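Local atomic coordinates of mosquitocidal toxin (Bacillus sphaericus, PDB entry 2CB4), a protein that probably transfers ADP-ribose from NAD+ onto target proteins, this chain being the catalytic domain of a larger toxin that kills mosquito larvae. Residues P86-P96 and G185-T195; Y196-V204 and N273-Q281. The protein carries 1 engineered substitution. All coordinates share one frame; numbering follows the deposited sequence.

How the interactions relate
Interaction 1 (86-96 with 185-195) lies in the interior, its centre about 10 Å from the centre of the chain, whereas interaction 2 (196-204 with 273-281) sits near the surface, its centre about 19 Å from that point. Strand 192-199 serves both: its first half receives helix 86-92, and its far end, with the turn into strand 202-208, meets the loop that closes the modelled chain. The centres are about 22 Å apart, and the contacts follow each other along the sequence. Chemistry changes with place. Interaction 1 combines one pair of backbone bonds with phenylalanine, isoleucine and proline packing; interaction 2 has a single tyrosine-leucine contact, and its polar contacts include backbone bonds and an amide side chain.

Interaction 1 of 2, residues P86-P96 and G185-T195; sequences PNDIFLNGFIP and GGIRPEFIRST
Phe94 and Ile187 are joined by two backbone hydrogen bonds, Phe94 N to Ile187 O at 2.8 Å and Ile187 N to Phe94 O at 3.0 Å. N-H...O angles of 156° and 159° mark both as fairly straight, and they define a single antiparallel hydrogen-bonded bridge. A weaker CA-H...O contact lies beside each, from Gly93 CA to Ile187 O and from Gly186 CA to Phe94 O. Gly93, with positive phi, ends helix 86-92; a CB there would clash with Ile187 O and with the Pro189 ring, so lack of a side chain permits this approach. Pro189 packs its CB 3.4 Å from Phe90 O, against the carbonyl end of the helix. In the ADP-ribosyltransferase fold of this domain, the helix runs nearly antiparallel (168°) to the short strand segment 192-195, the axes of these two segments 9.7 Å apart. Ile192 lies between them: its CD1 reaches Phe94 CE2 and Ile89 CG2, each at 3.5 Å, while its CG2 meets Phe90 CE1 at 3.8 Å near the ring plane. The Phe90 ring thus presents its edge to the strand, with Ser194 C also in plane. Ile89 CG2 lies over one face of the Phe94 ring, 3.4 Å above it and toward the rim. Beyond these, Tyr154 packs edge-to-face with Phe94, and Trp232 does so with Phe90.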
# COMPACT_ATOMS: atom_id res chain seq x y z
N PRO A 86 14.20 31.69 6.26
CA PRO A 86 15.43 31.55 5.48
C PRO A 86 15.98 30.12 5.29
O PRO A 86 16.55 29.81 4.24
CB PRO A 86 16.45 32.46 6.21
CG PRO A 86 15.74 33.14 7.27
CD PRO A 86 14.33 32.66 7.37
N ASN A 87 15.83 29.26 6.31
CA ASN A 87 16.32 27.87 6.21
C ASN A 87 15.62 27.10 5.10
O ASN A 87 16.15 26.12 4.59
CB ASN A 87 16.26 27.11 7.54
CG ASN A 87 17.37 27.52 8.47
OD1 ASN A 87 18.22 28.35 8.12
ND2 ASN A 87 17.39 26.93 9.65
N ASP A 88 14.45 27.58 4.72
CA ASP A 88 13.70 27.02 3.61
C ASP A 88 14.07 27.84 2.30
O ASP A 88 14.69 27.32 1.39
CB ASP A 88 12.19 27.12 3.90
CG ASP A 88 11.34 26.52 2.78
OD1 ASP A 88 11.90 26.09 1.75
OD2 ASP A 88 10.11 26.44 2.93
N ILE A 89 13.71 29.12 2.26
CA ILE A 89 13.92 30.01 1.12
C ILE A 89 15.35 30.20 0.59
O ILE A 89 15.56 30.13 -0.64
CB ILE A 89 13.18 31.38 1.30
CG1 ILE A 89 11.69 31.15 1.67
CG2 ILE A 89 13.37 32.27 0.04
CD1 ILE A 89 10.93 30.22 0.69
N PHE A 90 16.32 30.42 1.48
CA PHE A 90 17.71 30.61 1.04
C PHE A 90 18.31 29.29 0.56
O PHE A 90 19.37 29.26 -0.06
CB PHE A 90 18.61 31.20 2.13
CG PHE A 90 18.40 32.67 2.39
CD1 PHE A 90 17.55 33.41 1.61
CD2 PHE A 90 19.05 33.31 3.44
CE1 PHE A 90 17.34 34.76 1.87
CE2 PHE A 90 18.84 34.66 3.69
CZ PHE A 90 18.00 35.38 2.90
N LEU A 91 17.64 28.19 0.88
CA LEU A 91 18.12 26.89 0.46
C LEU A 91 17.46 26.45 -0.85
O LEU A 91 18.11 25.95 -1.75
CB LEU A 91 17.82 25.85 1.54
CG LEU A 91 18.17 24.40 1.16
CD1 LEU A 91 19.68 24.19 1.01
CD2 LEU A 91 17.62 23.38 2.16
N ASN A 92 16.14 26.64 -0.95
CA ASN A 92 15.36 26.20 -2.09
C ASN A 92 14.89 27.25 -3.09
O ASN A 92 14.46 26.90 -4.17
CB ASN A 92 14.08 25.51 -1.54
CG ASN A 92 14.38 24.29 -0.72
OD1 ASN A 92 15.02 23.37 -1.19
ND2 ASN A 92 13.94 24.30 0.52
N GLY A 93 14.92 28.52 -2.69
CA GLY A 93 14.44 29.62 -3.50
C GLY A 93 12.91 29.64 -3.43
O GLY A 93 12.30 29.07 -2.52
N PHE A 94 12.30 30.29 -4.40
CA PHE A 94 10.84 30.32 -4.46
C PHE A 94 10.38 29.37 -5.54
O PHE A 94 10.48 29.66 -6.73
CB PHE A 94 10.34 31.73 -4.74
CG PHE A 94 10.59 32.67 -3.60
CD1 PHE A 94 9.95 32.49 -2.36
CD2 PHE A 94 11.50 33.73 -3.73
CE1 PHE A 94 10.18 33.37 -1.30
CE2 PHE A 94 11.74 34.60 -2.67
CZ PHE A 94 11.07 34.42 -1.45
N ILE A 95 9.92 28.20 -5.11
CA ILE A 95 9.42 27.15 -5.99
C ILE A 95 7.91 27.37 -6.09
O ILE A 95 7.26 27.70 -5.10
CB ILE A 95 9.76 25.75 -5.40
CG1 ILE A 95 11.29 25.59 -5.25
CG2 ILE A 95 9.17 24.61 -6.28
CD1 ILE A 95 11.69 24.29 -4.50
N PRO A 96 7.36 27.27 -7.30
CA PRO A 96 5.93 27.52 -7.49
C PRO A 96 5.03 26.45 -6.87
O PRO A 96 5.48 25.33 -6.59
CB PRO A 96 5.76 27.51 -9.03
CG PRO A 96 7.11 27.56 -9.58
CD PRO A 96 8.05 27.01 -8.58
N GLY A 185 7.95 29.61 -13.32
CA GLY A 185 8.98 28.67 -12.89
C GLY A 185 9.66 29.06 -11.57
O GLY A 185 10.51 28.33 -11.06
N GLY A 186 9.31 30.22 -11.01
CA GLY A 186 9.89 30.65 -9.75
C GLY A 186 11.25 31.32 -9.86
O GLY A 186 11.68 31.73 -10.94
N ILE A 187 11.92 31.43 -8.71
CA ILE A 187 13.19 32.11 -8.55
C ILE A 187 14.18 31.28 -7.71
O ILE A 187 13.88 30.90 -6.59
CB ILE A 187 12.92 33.44 -7.80
CG1 ILE A 187 11.78 34.22 -8.49
CG2 ILE A 187 14.20 34.28 -7.60
CD1 ILE A 187 11.19 35.34 -7.66
N ARG A 188 15.37 31.02 -8.25
CA ARG A 188 16.39 30.27 -7.53
C ARG A 188 16.97 31.11 -6.38
O ARG A 188 16.96 32.33 -6.43
CB ARG A 188 17.45 29.83 -8.51
CG ARG A 188 16.87 28.81 -9.51
CD ARG A 188 17.98 28.12 -10.31
NE ARG A 188 18.90 29.07 -10.94
CZ ARG A 188 18.72 29.65 -12.12
NH1 ARG A 188 17.63 29.41 -12.82
NH2 ARG A 188 19.62 30.49 -12.61
N PRO A 189 17.48 30.45 -5.32
CA PRO A 189 17.98 31.19 -4.14
C PRO A 189 19.13 32.16 -4.36
O PRO A 189 19.31 33.11 -3.58
CB PRO A 189 18.36 30.06 -3.16
CG PRO A 189 18.58 28.85 -4.02
CD PRO A 189 17.61 28.98 -5.16
N GLU A 190 19.93 31.92 -5.39
CA GLU A 190 21.07 32.82 -5.65
C GLU A 190 20.65 34.23 -6.08
O GLU A 190 21.46 35.14 -6.11
CB GLU A 190 22.10 32.19 -6.62
CG GLU A 190 21.58 31.95 -8.05
CD GLU A 190 21.02 30.57 -8.25
OE1 GLU A 190 20.61 29.94 -7.25
OE2 GLU A 190 20.98 30.12 -9.42
N PHE A 191 19.37 34.42 -6.37
CA PHE A 191 18.81 35.73 -6.74
C PHE A 191 18.14 36.44 -5.55
O PHE A 191 17.54 37.52 -5.72
CB PHE A 191 17.80 35.54 -7.88
CG PHE A 191 18.43 34.94 -9.10
CD1 PHE A 191 19.57 35.55 -9.67
CD2 PHE A 191 17.96 33.75 -9.64
CE1 PHE A 191 20.20 34.98 -10.78
CE2 PHE A 191 18.59 33.18 -10.74
CZ PHE A 191 19.73 33.79 -11.30
N ILE A 192 18.22 35.83 -4.37
CA ILE A 192 17.62 36.38 -3.16
C ILE A 192 18.76 36.86 -2.30
O ILE A 192 19.57 36.08 -1.80
CB ILE A 192 16.71 35.33 -2.42
CG1 ILE A 192 15.87 34.55 -3.45
CG2 ILE A 192 15.85 36.02 -1.37
CD1 ILE A 192 15.00 33.44 -2.85
N ARG A 193 18.86 38.18 -2.18
CA ARG A 193 19.96 38.79 -1.46
C ARG A 193 19.85 38.81 0.05
O ARG A 193 20.83 38.64 0.76
CB ARG A 193 20.22 40.22 -1.98
CG ARG A 193 21.52 40.79 -1.33
CD ARG A 193 22.06 41.97 -2.08
NE ARG A 193 21.27 43.16 -1.80
CZ ARG A 193 21.52 44.36 -2.31
NH1 ARG A 193 22.55 44.53 -3.10
NH2 ARG A 193 20.74 45.38 -2.00
N SER A 194 18.65 39.09 0.55
CA SER A 194 18.47 39.19 1.98
C SER A 194 17.00 39.07 2.32
O SER A 194 16.14 38.96 1.45
CB SER A 194 18.98 40.57 2.44
OG SER A 194 18.18 41.64 1.89
N THR A 195 16.71 39.17 3.61
CA THR A 195 15.32 39.19 4.05
C THR A 195 15.22 39.87 5.41
O THR A 195 16.16 39.83 6.20
CB THR A 195 14.63 37.79 4.06
OG1 THR A 195 13.21 37.97 4.17
CG2 THR A 195 15.11 36.92 5.22

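Interaction 2 of 2, residues Y196-V204 and N273-Q281; sequences YEYHNGEIV and NNNSLNVIQ
The Tyr198 ring carries Leu277 CD2 over the centre of one face: the methyl carbon is 3.7 Å from the centroid and only 13° off the ring normal, a CH-pi contact. Leu277 CB lies 3.7 Å from Tyr198 CE1, so the leucine spreads from the ring centre toward the hydroxyl end. Leu277 has CG between its backbone N and carbonyl carbon (chi1 39°), which places CG also 3.7 Å from Gly201 O. At the Tyr198 edge, in plane, is the backbone N of Glu202.

Of the polar contacts, Ile203 N to Asn275 O is short and straight, 2.9 Å with an N-H...O angle of 170°, the donor nearly in line with the carbonyl bond. By contrast, Leu277 N to Gly201 O is weak and bent. Gln281, its chain bent at chi2, brings NE2 to Asn200 O, to which it donates at 2.8 Å; the acceptor lies in the amide plane, but the donor is tilted from the carbonyl plane. The Glu202 carboxylate packs against Ser276, OE2 lying 3.4 Å from its CB. Ser276 OG accepts from Asn278 N, an ST turn within the loop, between the Leu277 contact and the Gln281 bond.

Here the loop ending at Gln281 covers one side of the beta hairpin whose type I' turn, His199 to Glu202, connects antiparallel strands 192-199 and 202-208 of the mixed sheet of an ADP-ribosyltransferase domain.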
# COMPACT_ATOMS: atom_id res chain seq x y z
N TYR A 196 14.10 40.52 5.65
CA TYR A 196 13.82 41.13 6.94
C TYR A 196 12.90 40.14 7.64
O TYR A 196 11.90 39.71 7.05
CB TYR A 196 12.97 42.38 6.79
CG TYR A 196 13.71 43.58 6.30
CD1 TYR A 196 15.09 43.63 6.34
CD2 TYR A 196 13.02 44.66 5.80
CE1 TYR A 196 15.77 44.74 5.87
CE2 TYR A 196 13.68 45.79 5.36
CZ TYR A 196 15.06 45.82 5.40
OH TYR A 196 15.71 46.94 4.93
N GLU A 197 13.19 39.84 8.89
CA GLU A 197 12.32 38.98 9.69
C GLU A 197 11.52 39.92 10.60
O GLU A 197 12.08 40.62 11.44
CB GLU A 197 13.13 38.02 10.54
CG GLU A 197 12.29 37.20 11.47
CD GLU A 197 13.07 36.10 12.16
OE1 GLU A 197 14.24 35.85 11.80
OE2 GLU A 197 12.51 35.49 13.08
N TYR A 198 10.19 39.93 10.43
CA TYR A 198 9.31 40.78 11.27
C TYR A 198 8.55 39.91 12.24
O TYR A 198 8.08 38.83 11.87
CB TYR A 198 8.23 41.45 10.41
CG TYR A 198 8.72 42.51 9.45
CD1 TYR A 198 8.83 43.83 9.85
CD2 TYR A 198 9.02 42.20 8.11
CE1 TYR A 198 9.27 44.83 8.97
CE2 TYR A 198 9.44 43.20 7.21
CZ TYR A 198 9.55 44.51 7.65
OH TYR A 198 9.96 45.53 6.79
N HIS A 199 8.37 40.41 13.47
CA HIS A 199 7.55 39.74 14.50
C HIS A 199 6.59 40.85 14.91
O HIS A 199 7.03 41.93 15.33
CB HIS A 199 8.37 39.33 15.73
CG HIS A 199 9.33 38.20 15.47
ND1 HIS A 199 10.02 37.56 16.47
CD2 HIS A 199 9.73 37.63 14.31
CE1 HIS A 199 10.81 36.64 15.94
NE2 HIS A 199 10.64 36.65 14.63
N ASN A 200 5.30 40.62 14.73
CA ASN A 200 4.27 41.62 15.05
C ASN A 200 4.46 42.95 14.34
O ASN A 200 4.15 44.01 14.91
CB ASN A 200 4.17 41.89 16.55
CG ASN A 200 4.21 40.64 17.37
OD1 ASN A 200 4.68 40.65 18.51
ND2 ASN A 200 3.76 39.54 16.79
N GLY A 201 4.99 42.92 13.11
CA GLY A 201 5.17 44.13 12.32
C GLY A 201 6.42 44.89 12.63
O GLY A 201 6.62 45.98 12.09
N GLU A 202 7.27 44.32 13.49
CA GLU A 202 8.56 44.93 13.89
C GLU A 202 9.74 44.09 13.41
O GLU A 202 9.73 42.87 13.57
CB GLU A 202 8.62 45.04 15.42
CG GLU A 202 7.53 45.95 16.02
CD GLU A 202 7.57 47.37 15.46
OE1 GLU A 202 8.62 48.03 15.52
OE2 GLU A 202 6.52 47.84 14.96
N ILE A 203 10.77 44.74 12.86
CA ILE A 203 11.97 44.05 12.39
C ILE A 203 12.78 43.57 13.59
O ILE A 203 13.09 44.36 14.49
CB ILE A 203 12.87 44.95 11.50
CG1 ILE A 203 12.06 45.50 10.33
CG2 ILE A 203 13.97 44.12 10.83
CD1 ILE A 203 12.84 46.59 9.52
N VAL A 204 13.10 42.28 13.61
CA VAL A 204 13.87 41.72 14.71
C VAL A 204 15.20 41.17 14.20
O VAL A 204 16.13 40.95 14.97
CB VAL A 204 13.05 40.63 15.49
CG1 VAL A 204 11.75 41.22 16.06
CG2 VAL A 204 12.77 39.44 14.61
N ASN A 273 11.79 54.21 7.04
CA ASN A 273 13.00 54.48 7.79
C ASN A 273 12.94 54.17 9.29
O ASN A 273 13.80 54.61 10.06
CB ASN A 273 13.45 55.94 7.57
CG ASN A 273 12.44 56.97 8.12
OD1 ASN A 273 11.48 56.64 8.83
ND2 ASN A 273 12.67 58.24 7.77
N ASN A 274 11.91 53.43 9.69
CA ASN A 274 11.72 53.04 11.10
C ASN A 274 11.86 51.50 11.25
O ASN A 274 12.20 50.79 10.28
CB ASN A 274 10.34 53.50 11.59
CG ASN A 274 9.26 53.33 10.53
OD1 ASN A 274 9.34 52.47 9.63
ND2 ASN A 274 8.28 54.21 10.58
N ASN A 275 11.51 51.01 12.45
CA ASN A 275 11.60 49.59 12.80
C ASN A 275 10.34 48.76 12.47
O ASN A 275 10.28 47.54 12.65
CB ASN A 275 12.02 49.43 14.28
CG ASN A 275 13.49 49.83 14.50
OD1 ASN A 275 13.89 50.30 15.57
ND2 ASN A 275 14.29 49.71 13.45
N SER A 276 9.34 49.46 11.92
CA SER A 276 8.06 48.86 11.55
C SER A 276 7.92 48.67 10.04
O SER A 276 8.82 49.05 9.27
CB SER A 276 6.89 49.71 12.11
OG SER A 276 6.64 50.85 11.30
N LEU A 277 6.81 48.06 9.61
CA LEU A 277 6.56 47.87 8.18
C LEU A 277 5.54 48.93 7.69
O LEU A 277 4.91 48.79 6.62
CB LEU A 277 6.14 46.42 7.83
CG LEU A 277 5.20 45.62 8.73
CD1 LEU A 277 3.78 45.98 8.44
CD2 LEU A 277 5.46 44.15 8.42
N ASN A 278 5.41 50.00 8.50
CA ASN A 278 4.56 51.17 8.20
C ASN A 278 3.06 50.92 8.08
O ASN A 278 2.38 51.55 7.26
CB ASN A 278 5.04 51.90 6.93
CG ASN A 278 6.26 52.77 7.17
OD1 ASN A 278 6.82 53.31 6.23
ND2 ASN A 278 6.67 52.93 8.43
N VAL A 279 2.55 49.97 8.87
CA VAL A 279 1.13 49.65 8.89
C VAL A 279 0.69 49.90 10.32
O VAL A 279 1.35 49.47 11.28
CB VAL A 279 0.82 48.18 8.44
CG1 VAL A 279 -0.65 47.84 8.70
CG2 VAL A 279 1.15 47.99 6.96
N ILE A 280 -0.39 50.67 10.47
CA ILE A 280 -0.94 51.04 11.77
C ILE A 280 -1.46 49.83 12.58
O ILE A 280 -2.21 48.98 12.05
CB ILE A 280 -2.09 52.11 11.61
CG1 ILE A 280 -1.51 53.44 11.09
CG2 ILE A 280 -2.85 52.32 12.92
CD1 ILE A 280 -2.57 54.38 10.50
N GLN A 281 -1.08 49.78 13.86
CA GLN A 281 -1.51 48.71 14.78
C GLN A 281 -2.90 49.02 15.37
O GLN A 281 -3.91 48.41 14.98
CB GLN A 281 -0.50 48.51 15.92
CG GLN A 281 0.88 48.07 15.46
CD GLN A 281 1.04 46.55 15.31
OE1 GLN A 281 0.10 45.77 15.52
NE2 GLN A 281 2.27 46.14 15.02
O HOH W 1 4.40 48.37 13.86